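Acetamidase (Bacillus halodurans, PDB 2II1) hydrolyses acetamide as a member of the acetamidase/formamidase family, probably acting on the carbon-nitrogen bonds of linear amides at a two-metal site. Local coordinates at the calcium ion site and the interface of chains A and B. Coordinates in Å, arbitrary orientation; residue numbers count along the deposited sequence, not the author numbering. Chains: chain A/B, Acetamidase.

Contact 1: the calcium ion site. Residues chain A 37, 58, 133-134, 147, 155, 157, 182, 184, 191, 196, 198, 278. With CA (calcium ion), chain C; CA (calcium ion), chain D.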
# COMPACT_ATOMS: atom_id res chain seq x y z
N CYS A 37 8.80 11.99 19.44
CA CYS A 37 9.89 12.30 18.49
C CYS A 37 10.30 13.76 18.46
O CYS A 37 11.22 14.12 17.74
CB CYS A 37 9.68 11.71 17.07
SG CYS A 37 8.44 12.40 16.07
N ASN A 58 13.74 13.04 17.08
CA ASN A 58 14.01 11.63 16.84
C ASN A 58 14.96 11.03 17.88
O ASN A 58 16.03 10.48 17.53
CB ASN A 58 14.49 11.41 15.39
CG ASN A 58 13.35 11.28 14.40
OD1 ASN A 58 12.39 10.54 14.64
ND2 ASN A 58 13.44 11.99 13.28
N GLY A 133 7.78 3.67 15.70
CA GLY A 133 8.21 4.27 14.44
C GLY A 133 9.69 4.09 14.12
O GLY A 133 10.07 3.95 12.95
N VAL A 134 10.52 4.16 15.14
CA VAL A 134 11.97 4.08 15.02
C VAL A 134 12.42 2.88 15.83
O VAL A 134 12.27 2.86 17.05
CB VAL A 134 12.69 5.35 15.55
CG1 VAL A 134 14.18 5.08 15.75
CG2 VAL A 134 12.47 6.51 14.62
N GLY A 147 16.30 9.70 11.96
CA GLY A 147 15.22 10.06 11.01
C GLY A 147 15.22 9.35 9.66
O GLY A 147 14.26 9.46 8.89
N ASN A 155 14.09 4.87 11.02
CA ASN A 155 12.81 5.57 10.87
C ASN A 155 11.90 4.92 9.81
O ASN A 155 11.71 5.44 8.70
CB ASN A 155 13.09 7.03 10.56
CG ASN A 155 11.93 7.92 10.89
OD1 ASN A 155 10.93 7.50 11.51
ND2 ASN A 155 12.04 9.16 10.45
N ASP A 157 8.65 3.95 10.18
CA ASP A 157 7.24 4.30 10.28
C ASP A 157 6.30 3.27 9.64
O ASP A 157 5.52 3.58 8.73
CB ASP A 157 7.00 5.73 9.79
CG ASP A 157 7.68 6.76 10.68
OD1 ASP A 157 7.80 6.50 11.90
OD2 ASP A 157 8.08 7.83 10.18
N ASP A 182 9.98 6.90 19.02
CA ASP A 182 9.01 7.41 18.07
C ASP A 182 7.75 6.59 18.03
O ASP A 182 7.36 6.10 16.95
CB ASP A 182 9.64 7.48 16.68
CG ASP A 182 8.76 8.17 15.68
OD1 ASP A 182 8.14 9.17 16.05
OD2 ASP A 182 8.68 7.72 14.51
N HIS A 184 3.65 6.01 18.23
CA HIS A 184 2.45 6.69 17.75
C HIS A 184 1.24 6.01 18.33
O HIS A 184 1.23 4.80 18.54
CB HIS A 184 2.30 6.67 16.24
CG HIS A 184 3.46 7.27 15.52
ND1 HIS A 184 3.95 6.78 14.33
CD2 HIS A 184 4.26 8.32 15.84
CE1 HIS A 184 4.98 7.50 13.94
NE2 HIS A 184 5.20 8.44 14.85
N GLU A 191 1.95 7.84 6.23
CA GLU A 191 2.31 8.95 7.16
C GLU A 191 2.38 10.29 6.40
O GLU A 191 3.33 11.07 6.54
CB GLU A 191 3.64 8.65 7.82
CG GLU A 191 3.87 9.47 9.07
CD GLU A 191 5.21 9.21 9.71
OE1 GLU A 191 6.16 8.92 8.95
OE2 GLU A 191 5.29 9.32 10.96
N GLY A 196 2.71 10.83 12.69
CA GLY A 196 1.57 10.11 13.21
C GLY A 196 1.07 10.93 14.37
O GLY A 196 1.44 12.09 14.52
N GLU A 198 1.97 11.69 17.52
CA GLU A 198 3.26 11.49 18.21
C GLU A 198 3.05 11.45 19.72
O GLU A 198 2.41 12.35 20.27
CB GLU A 198 4.22 12.61 17.87
CG GLU A 198 4.41 12.85 16.38
CD GLU A 198 5.13 11.71 15.70
OE1 GLU A 198 5.86 10.94 16.36
OE2 GLU A 198 4.95 11.55 14.49
N ASN A 278 9.97 10.52 4.95
CA ASN A 278 11.30 10.53 5.56
C ASN A 278 12.36 10.63 4.45
O ASN A 278 12.00 10.47 3.27
CB ASN A 278 11.48 9.31 6.46
CG ASN A 278 10.51 9.30 7.63
OD1 ASN A 278 10.09 10.37 8.12
ND2 ASN A 278 10.12 8.10 8.07
CA CA C . 9.01 8.60 12.27
CA CA D . 6.69 9.96 14.78
O HOH W 1 9.40 10.27 10.67
O HOH W 2 7.05 9.97 12.84
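Two metal ions, modelled as calcium, lie 3.7 Å apart (CA of chain C to CA of chain D), joined by the A:Asp182 carboxylate and by water 2. A:Asp182, with CG anti to its backbone N (chi1 -173°), spans the pair, OD1 on the chain D ion and OD2 on the chain C ion. The chain C ion, distorted six-coordinate, also takes the amide oxygen OD1 of A:Asn155, water 1 and both carboxylate oxygens of A:Asp157, OD2 at 2.4 Å. The chain D ion is near square pyramidal: A:His184 gives ring nitrogen NE2 at 2.1 Å, and A:Glu198, bent at chi2 (-68°), chelates through OE1 and OE2.

Hydrogen bonds fix these ligands. A:Asn278 ND2 meets A:Asp157 OD2 at 3.0 Å from above the carboxylate plane, nearly straight (174° at H), while its OD1 holds water 1. A:Asn155 ND2 donates to A:Gly147 O at 2.7 Å, setting the turn of its amide. An alanine in place of A:Asp157 would remove two oxygens from the chain C ion and would probably weaken its binding. Water 2 lies 2.6 Å from A:Glu191 OE2; bound to both metals, it is likely to be acidified and could supply the nucleophile for amide hydrolysis in what is probably the active site.

Contact 2: the interface of chains A and B. Residues chain A 126, 159, 186-189, 192; chain B 266-270.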
# COMPACT_ATOMS: atom_id res chain seq x y z
N LEU A 126 -10.33 8.44 16.84
CA LEU A 126 -9.58 7.39 16.15
C LEU A 126 -9.30 6.24 17.10
O LEU A 126 -9.18 6.43 18.29
CB LEU A 126 -8.27 7.93 15.58
CG LEU A 126 -8.28 9.28 14.85
CD1 LEU A 126 -6.98 9.50 14.12
CD2 LEU A 126 -9.46 9.41 13.89
N LYS A 159 3.32 0.66 10.40
CA LYS A 159 2.23 0.51 11.36
C LYS A 159 2.01 -0.92 11.82
O LYS A 159 1.34 -1.16 12.83
CB LYS A 159 0.92 1.15 10.82
CG LYS A 159 0.10 0.29 9.85
CD LYS A 159 -1.20 0.97 9.45
CE LYS A 159 -1.97 0.10 8.47
NZ LYS A 159 -3.30 0.63 8.07
N ALA A 186 -1.62 6.56 16.72
CA ALA A 186 -2.31 6.25 15.50
C ALA A 186 -1.48 6.74 14.35
O ALA A 186 -0.75 7.73 14.49
CB ALA A 186 -3.67 6.92 15.48
N MSE A 187 -1.61 6.06 13.21
CA MSE A 187 -0.91 6.43 11.97
C MSE A 187 -1.38 5.49 10.86
O MSE A 187 -1.54 4.29 11.08
CB MSE A 187 0.60 6.26 12.10
CG MSE A 187 1.41 7.03 11.06
SE MSE A 187 3.14 6.19 10.75
CE MSE A 187 2.64 4.69 9.59
N GLY A 188 -1.59 6.05 9.68
CA GLY A 188 -1.97 5.27 8.51
C GLY A 188 -0.81 5.09 7.55
O GLY A 188 0.16 5.84 7.59
N ASP A 189 -0.89 4.06 6.71
CA ASP A 189 0.12 3.82 5.69
C ASP A 189 0.40 5.12 4.93
O ASP A 189 -0.52 5.85 4.50
CB ASP A 189 -0.31 2.71 4.73
CG ASP A 189 -0.06 1.31 5.28
OD1 ASP A 189 0.66 1.15 6.31
OD2 ASP A 189 -0.60 0.37 4.66
N ILE A 192 1.35 10.55 5.59
CA ILE A 192 1.45 11.54 4.52
C ILE A 192 1.65 13.00 4.96
O ILE A 192 2.26 13.75 4.24
CB ILE A 192 0.28 11.45 3.47
CG1 ILE A 192 -1.10 11.79 4.09
CG2 ILE A 192 0.32 10.09 2.79
CD1 ILE A 192 -1.44 13.31 4.17
N SER B 266 -3.28 11.40 7.73
CA SER B 266 -2.01 10.88 8.26
C SER B 266 -2.22 9.97 9.47
O SER B 266 -1.42 9.07 9.70
CB SER B 266 -1.07 12.06 8.59
OG SER B 266 0.29 11.66 8.70
N GLY B 267 -3.31 10.19 10.22
CA GLY B 267 -3.58 9.39 11.41
C GLY B 267 -4.51 8.20 11.21
O GLY B 267 -4.39 7.21 11.92
N ALA B 268 -5.43 8.32 10.25
CA ALA B 268 -6.54 7.39 10.08
C ALA B 268 -6.69 6.89 8.64
O ALA B 268 -7.42 5.95 8.42
CB ALA B 268 -7.88 8.09 10.52
N GLY B 269 -6.04 7.53 7.66
CA GLY B 269 -6.09 7.06 6.26
C GLY B 269 -4.92 6.18 5.85
O GLY B 269 -3.90 6.12 6.53
N ASP B 270 -5.05 5.52 4.70
CA ASP B 270 -4.02 4.65 4.17
C ASP B 270 -3.75 4.86 2.68
O ASP B 270 -4.66 4.86 1.83
CB ASP B 270 -4.39 3.19 4.39
CG ASP B 270 -4.42 2.80 5.87
OD1 ASP B 270 -3.33 2.67 6.49
OD2 ASP B 270 -5.53 2.58 6.39
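Charge and backbone polarity carry this patch. A:Lys159 leaves its backbone with CG in the crowded position between N and the carbonyl carbon (chi1 81°), then runs out fully extended and crosses the side chain of B:Asp270 at about a right angle. Its ammonium NZ forms a salt bridge to B:Asp270 OD1 at 2.6 Å, coming from above the carboxylate plane. The same oxygen accepts the backbone N of A:Asp189 at 2.8 Å, again from above the plane, so two donors from chain A grip one carboxylate oxygen. The A:Asp189 carboxylate stands 74° to that of B:Asp270, its OD2 4.0 Å from B:Asp270 OD1; the lysine probably offsets this repulsion.

A purely backbone hydrogen bond joins A:Gly188 N to B:Ser266 O at 3.0 Å, almost straight (171° at H), at the C-terminal end of helix 258-268.

Apolar contact is lighter. A:Leu126 sets both methyls against the B:Ala268 methyl, CD2 at 3.9 Å from CB. Backbone meets backbone where A:Met187, a selenomethionine, has CA 4.0 Å from B:Gly267 CA. The patch joins the loop after strand 176-184 to the turn between helix 258-268 and strand 270-275 of the other chain, and so probably helps hold the deposited dimer together.

Contact 3: the interface of chains A and B. Residues chain A 123-127; chain B 264, 290-291, 294.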
# COMPACT_ATOMS: atom_id res chain seq x y z
N GLY A 123 -16.58 15.45 17.60
CA GLY A 123 -17.24 14.49 16.73
C GLY A 123 -16.42 13.32 16.20
O GLY A 123 -17.00 12.31 15.82
N LEU A 124 -15.10 13.45 16.17
CA LEU A 124 -14.22 12.42 15.56
C LEU A 124 -13.27 11.77 16.57
O LEU A 124 -12.61 12.44 17.35
CB LEU A 124 -13.37 13.01 14.42
CG LEU A 124 -13.96 13.27 13.02
CD1 LEU A 124 -12.93 13.94 12.10
CD2 LEU A 124 -14.46 11.99 12.40
N ARG A 125 -13.20 10.45 16.54
CA ARG A 125 -12.30 9.70 17.40
C ARG A 125 -11.61 8.63 16.57
O ARG A 125 -12.23 8.02 15.69
CB ARG A 125 -13.07 9.06 18.56
CG ARG A 125 -13.65 10.07 19.52
CD ARG A 125 -14.69 9.45 20.46
NE ARG A 125 -14.12 8.73 21.60
CZ ARG A 125 -13.78 9.27 22.78
NH1 ARG A 125 -13.92 10.57 23.00
NH2 ARG A 125 -13.27 8.50 23.73
N LEU A 126 -10.33 8.44 16.84
CA LEU A 126 -9.58 7.39 16.15
C LEU A 126 -9.30 6.24 17.10
O LEU A 126 -9.18 6.43 18.29
CB LEU A 126 -8.27 7.93 15.58
CG LEU A 126 -8.28 9.28 14.85
CD1 LEU A 126 -6.98 9.50 14.12
CD2 LEU A 126 -9.46 9.41 13.89
N PRO A 127 -9.17 5.03 16.55
CA PRO A 127 -8.80 3.92 17.41
C PRO A 127 -7.38 4.09 17.90
O PRO A 127 -6.52 4.55 17.16
CB PRO A 127 -8.92 2.68 16.50
CG PRO A 127 -9.46 3.16 15.21
CD PRO A 127 -9.35 4.64 15.14
N LEU B 264 -6.02 14.19 9.74
CA LEU B 264 -6.92 13.06 9.66
C LEU B 264 -6.38 11.95 8.76
O LEU B 264 -6.42 10.77 9.14
CB LEU B 264 -8.28 13.54 9.16
CG LEU B 264 -9.41 12.53 9.21
CD1 LEU B 264 -9.51 11.86 10.56
CD2 LEU B 264 -10.68 13.22 8.88
N HIS B 290 -17.01 5.75 7.61
CA HIS B 290 -17.30 6.18 8.99
C HIS B 290 -16.95 7.66 9.25
O HIS B 290 -17.75 8.40 9.81
CB HIS B 290 -16.52 5.28 9.97
CG HIS B 290 -16.49 5.80 11.36
ND1 HIS B 290 -15.34 6.32 11.93
CD2 HIS B 290 -17.47 5.93 12.29
CE1 HIS B 290 -15.62 6.73 13.16
NE2 HIS B 290 -16.90 6.52 13.40
N TYR B 291 -15.77 8.08 8.81
CA TYR B 291 -15.32 9.46 9.02
C TYR B 291 -16.09 10.48 8.15
O TYR B 291 -16.45 11.57 8.61
CB TYR B 291 -13.79 9.57 8.79
CG TYR B 291 -12.97 8.72 9.75
CD1 TYR B 291 -12.96 8.98 11.12
CD2 TYR B 291 -12.19 7.65 9.27
CE1 TYR B 291 -12.20 8.19 12.00
CE2 TYR B 291 -11.43 6.86 10.13
CZ TYR B 291 -11.44 7.13 11.49
OH TYR B 291 -10.69 6.35 12.34
N LYS B 294 -19.41 11.01 9.87
CA LYS B 294 -19.12 11.89 11.02
C LYS B 294 -18.89 13.37 10.65
O LYS B 294 -19.18 14.25 11.45
CB LYS B 294 -17.92 11.36 11.80
CG LYS B 294 -18.23 10.30 12.84
CD LYS B 294 -16.93 9.82 13.46
CE LYS B 294 -17.09 9.25 14.88
NZ LYS B 294 -15.75 9.03 15.55
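A mainly apolar patch of a two-fold homodimer interface, in which the 123-127 segment of chain A lies against two helices of chain B, this contact helps hold the two subunits of the deposited assembly together; whether that dimer is the biological one the structure alone does not show.

A:Leu124 does much of the packing, CG anti to its carbonyl carbon (chi1 -78°), with its two methyls splitting the work. CD2 presses on the aliphatic stem of B:Lys294, tightly, at 3.5 Å from CD, and also reaches the edge of the B:Tyr291 ring, lying in its plane 3.6 Å from CD1. CD1 turns the other way and meets B:Leu264 CD2 at 4.0 Å, the two leucines crossing at about a right angle.

A:Arg125 O also meets that ring edge in its plane. A:Leu126 crosses B:Tyr291 at about a right angle, its CD2 off the plane and 3.6 Å from CE1, on the side away from B:His290, whose ND1 sits over the other face toward the rim. A:Pro127 approaches tip to tip, with CD 3.5 Å from the phenol OH.

B:Lys294 runs out extended beyond CG, passing A:Gly123 O alongside, and ends with NZ 3.1 Å from A:Arg125 N. Ammonium and backbone amide are both donors, so this pair is no hydrogen bond.

In the fold, strand 125-127 and the loop leading into it face helix 289-294 near the C-terminus of chain B, with B:Leu264 contributed by helix 258-268.

Contact 4: the interface of chains A and B. Residues chain A 90-92, 99, 103, 107-109, 120, 192-195; chain B 258-260, 262-264, 266-267.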
# COMPACT_ATOMS: atom_id res chain seq x y z
N MSE A 90 0.36 16.32 16.87
CA MSE A 90 0.64 16.37 15.45
C MSE A 90 0.98 17.81 15.05
O MSE A 90 0.47 18.79 15.63
CB MSE A 90 -0.56 15.90 14.63
CG MSE A 90 -0.96 14.44 14.82
SE MSE A 90 -2.30 13.83 13.51
CE MSE A 90 -1.08 13.51 12.09
N THR A 91 1.84 17.89 14.03
CA THR A 91 2.27 19.12 13.41
C THR A 91 2.05 19.07 11.87
O THR A 91 2.52 18.16 11.18
CB THR A 91 3.78 19.40 13.72
OG1 THR A 91 4.60 18.46 13.03
CG2 THR A 91 4.06 19.32 15.20
N ALA A 92 1.30 20.06 11.36
CA ALA A 92 1.20 20.34 9.92
C ALA A 92 2.09 21.54 9.59
O ALA A 92 1.87 22.62 10.13
CB ALA A 92 -0.25 20.64 9.52
N LEU A 99 1.74 16.77 1.66
CA LEU A 99 0.88 17.96 1.47
C LEU A 99 1.63 19.30 1.60
O LEU A 99 1.00 20.36 1.63
CB LEU A 99 -0.31 17.94 2.45
CG LEU A 99 -1.31 16.80 2.20
CD1 LEU A 99 -2.40 16.77 3.28
CD2 LEU A 99 -1.91 16.87 0.78
N LEU A 103 -0.48 23.04 2.02
CA LEU A 103 -0.77 23.63 3.33
C LEU A 103 -0.64 25.16 3.34
O LEU A 103 0.19 25.74 2.65
CB LEU A 103 0.13 22.99 4.41
CG LEU A 103 -0.02 21.48 4.60
CD1 LEU A 103 1.23 20.91 5.25
CD2 LEU A 103 -1.26 21.10 5.39
N THR A 107 0.51 24.44 11.85
CA THR A 107 -0.57 24.08 12.75
C THR A 107 -0.06 22.98 13.69
O THR A 107 0.60 22.07 13.24
CB THR A 107 -1.75 23.55 11.94
OG1 THR A 107 -2.20 24.60 11.08
CG2 THR A 107 -2.87 23.06 12.85
N THR A 108 -0.34 23.11 14.98
CA THR A 108 -0.03 22.10 15.99
C THR A 108 -1.31 21.68 16.70
O THR A 108 -2.11 22.52 17.08
CB THR A 108 0.95 22.61 17.03
OG1 THR A 108 2.17 22.96 16.40
CG2 THR A 108 1.23 21.54 18.11
N LYS A 109 -1.50 20.39 16.89
CA LYS A 109 -2.71 19.94 17.52
C LYS A 109 -2.44 18.80 18.50
O LYS A 109 -1.65 17.88 18.22
CB LYS A 109 -3.72 19.53 16.46
CG LYS A 109 -5.08 19.11 16.98
CD LYS A 109 -5.86 18.41 15.89
CE LYS A 109 -7.11 17.75 16.44
NZ LYS A 109 -7.99 18.71 17.19
N TYR A 120 -9.75 13.28 18.38
CA TYR A 120 -9.43 14.27 17.33
C TYR A 120 -10.24 15.56 17.53
O TYR A 120 -9.71 16.66 17.47
CB TYR A 120 -9.70 13.65 15.94
CG TYR A 120 -9.43 14.54 14.73
CD1 TYR A 120 -10.35 15.54 14.33
CD2 TYR A 120 -8.29 14.36 13.94
CE1 TYR A 120 -10.10 16.35 13.19
CE2 TYR A 120 -8.04 15.16 12.83
CZ TYR A 120 -8.94 16.16 12.46
OH TYR A 120 -8.69 16.92 11.34
N ILE A 192 1.35 10.55 5.59
CA ILE A 192 1.45 11.54 4.52
C ILE A 192 1.65 13.00 4.96
O ILE A 192 2.26 13.75 4.24
CB ILE A 192 0.28 11.45 3.47
CG1 ILE A 192 -1.10 11.79 4.09
CG2 ILE A 192 0.32 10.09 2.79
CD1 ILE A 192 -1.44 13.31 4.17
N LEU A 193 1.16 13.37 6.13
CA LEU A 193 1.34 14.75 6.60
C LEU A 193 2.80 15.03 6.99
O LEU A 193 3.29 16.14 6.77
CB LEU A 193 0.37 15.07 7.75
CG LEU A 193 0.33 16.48 8.36
CD1 LEU A 193 -0.17 17.43 7.35
CD2 LEU A 193 -0.52 16.55 9.59
N ILE A 194 3.47 14.01 7.54
CA ILE A 194 4.86 14.05 8.11
C ILE A 194 4.92 13.33 9.48
O ILE A 194 5.96 12.87 9.92
CB ILE A 194 5.49 15.50 8.25
CG1 ILE A 194 7.03 15.42 8.43
CG2 ILE A 194 4.80 16.32 9.36
CD1 ILE A 194 7.82 15.23 7.12
N CYS A 195 3.79 13.18 10.14
CA CYS A 195 3.82 12.58 11.46
C CYS A 195 2.60 11.69 11.69
O CYS A 195 1.60 11.77 10.95
CB CYS A 195 3.86 13.72 12.48
SG CYS A 195 2.44 14.85 12.43
N ILE B 258 -7.58 22.40 5.35
CA ILE B 258 -6.66 21.48 4.67
C ILE B 258 -5.66 20.91 5.66
O ILE B 258 -5.21 19.78 5.47
CB ILE B 258 -5.93 22.15 3.46
CG1 ILE B 258 -5.34 21.08 2.53
CG2 ILE B 258 -4.88 23.16 3.91
CD1 ILE B 258 -6.42 20.17 1.89
N GLU B 259 -5.28 21.66 6.69
CA GLU B 259 -4.29 21.14 7.66
C GLU B 259 -4.93 20.07 8.52
O GLU B 259 -4.29 19.07 8.83
CB GLU B 259 -3.73 22.24 8.58
CG GLU B 259 -2.88 23.25 7.87
CD GLU B 259 -3.70 24.31 7.15
OE1 GLU B 259 -4.93 24.42 7.37
OE2 GLU B 259 -3.11 25.05 6.35
N GLU B 260 -6.17 20.31 8.93
CA GLU B 260 -6.96 19.33 9.69
C GLU B 260 -7.25 18.08 8.86
O GLU B 260 -7.11 16.97 9.37
CB GLU B 260 -8.26 19.96 10.17
CG GLU B 260 -8.10 20.91 11.35
CD GLU B 260 -9.43 21.57 11.76
OE1 GLU B 260 -10.31 21.78 10.90
OE2 GLU B 260 -9.59 21.89 12.95
N GLY B 262 -5.36 16.98 6.39
CA GLY B 262 -4.06 16.30 6.40
C GLY B 262 -3.78 15.45 7.62
O GLY B 262 -3.27 14.34 7.51
N MSE B 263 -4.09 15.98 8.80
CA MSE B 263 -3.89 15.27 10.06
C MSE B 263 -4.77 14.03 10.14
O MSE B 263 -4.33 12.95 10.55
CB MSE B 263 -4.20 16.18 11.24
CG MSE B 263 -3.15 17.21 11.49
SE MSE B 263 -3.65 18.47 12.87
CE MSE B 263 -2.02 19.61 12.85
N LEU B 264 -6.02 14.19 9.74
CA LEU B 264 -6.92 13.06 9.66
C LEU B 264 -6.38 11.95 8.76
O LEU B 264 -6.42 10.77 9.14
CB LEU B 264 -8.28 13.54 9.16
CG LEU B 264 -9.41 12.53 9.21
CD1 LEU B 264 -9.51 11.86 10.56
CD2 LEU B 264 -10.68 13.22 8.88
N SER B 266 -3.28 11.40 7.73
CA SER B 266 -2.01 10.88 8.26
C SER B 266 -2.22 9.97 9.47
O SER B 266 -1.42 9.07 9.70
CB SER B 266 -1.07 12.06 8.59
OG SER B 266 0.29 11.66 8.70
N GLY B 267 -3.31 10.19 10.22
CA GLY B 267 -3.58 9.39 11.41
C GLY B 267 -4.51 8.20 11.21
O GLY B 267 -4.39 7.21 11.92
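B:Met263, a selenomethionine on helix 258-268, hides 121 Å² of its surface against chain A. Its CG sits anti to the carbonyl carbon (chi1 -74°), and the chain then runs straight out. CB faces the selenium of A:Met90, whose side chain slides past in the opposite direction. CG is pressed by A:Leu193 CD2 at 3.3 Å, a tight contact. SE lies against the stem of A:Lys109, 3.7 Å from CB and also touching CD. The tip, CE, ends among strands 87-92 and 107-114, 3.6 Å from A:Thr107 CG2 and 3.9 Å from A:Ala92 CB.

One turn earlier, B:Glu259 lays its CG against A:Leu103 CD2 at 3.7 Å, crossing obliquely. On the other flank A:Tyr120, CG anti to its backbone N, gives its phenol OH to B:Glu260 O at 2.5 Å, from above the carbonyl plane. A:Lys109 CE covers one face of that ring, over its centre, while NZ bonds A:Tyr120 O nearly along the C=O axis. A phenylalanine in place of A:Tyr120 would lose the hydroxyl and would probably loosen the hold on this helix.

Toward the helix end B:Ser266, OG anti to its backbone N (chi1 -162°), donates to A:Cys195 O at 2.6 Å, in the carbonyl plane.

Helix 258-268 of chain B runs through the three interface patches: contacts 2 and 4 share its B:Ser266 and B:Gly267, contacts 3 and 4 its B:Leu264. From chain A, A:Ile192 also belongs to contacts 2 and 4, and A:Leu126 to contacts 2 and 3. The C-alpha centres of contacts 2 and 4 are about 10 Å apart, those of contacts 2 and 3 about 12 Å, so the patches form one continuous surface, repeated by the two-fold. Contact 1 lies about 12 Å from contact 2, between C-alpha centres. Strand 176-184 carries metal ligands and leads into contact 2's loop, so dimerisation might help support the metal site.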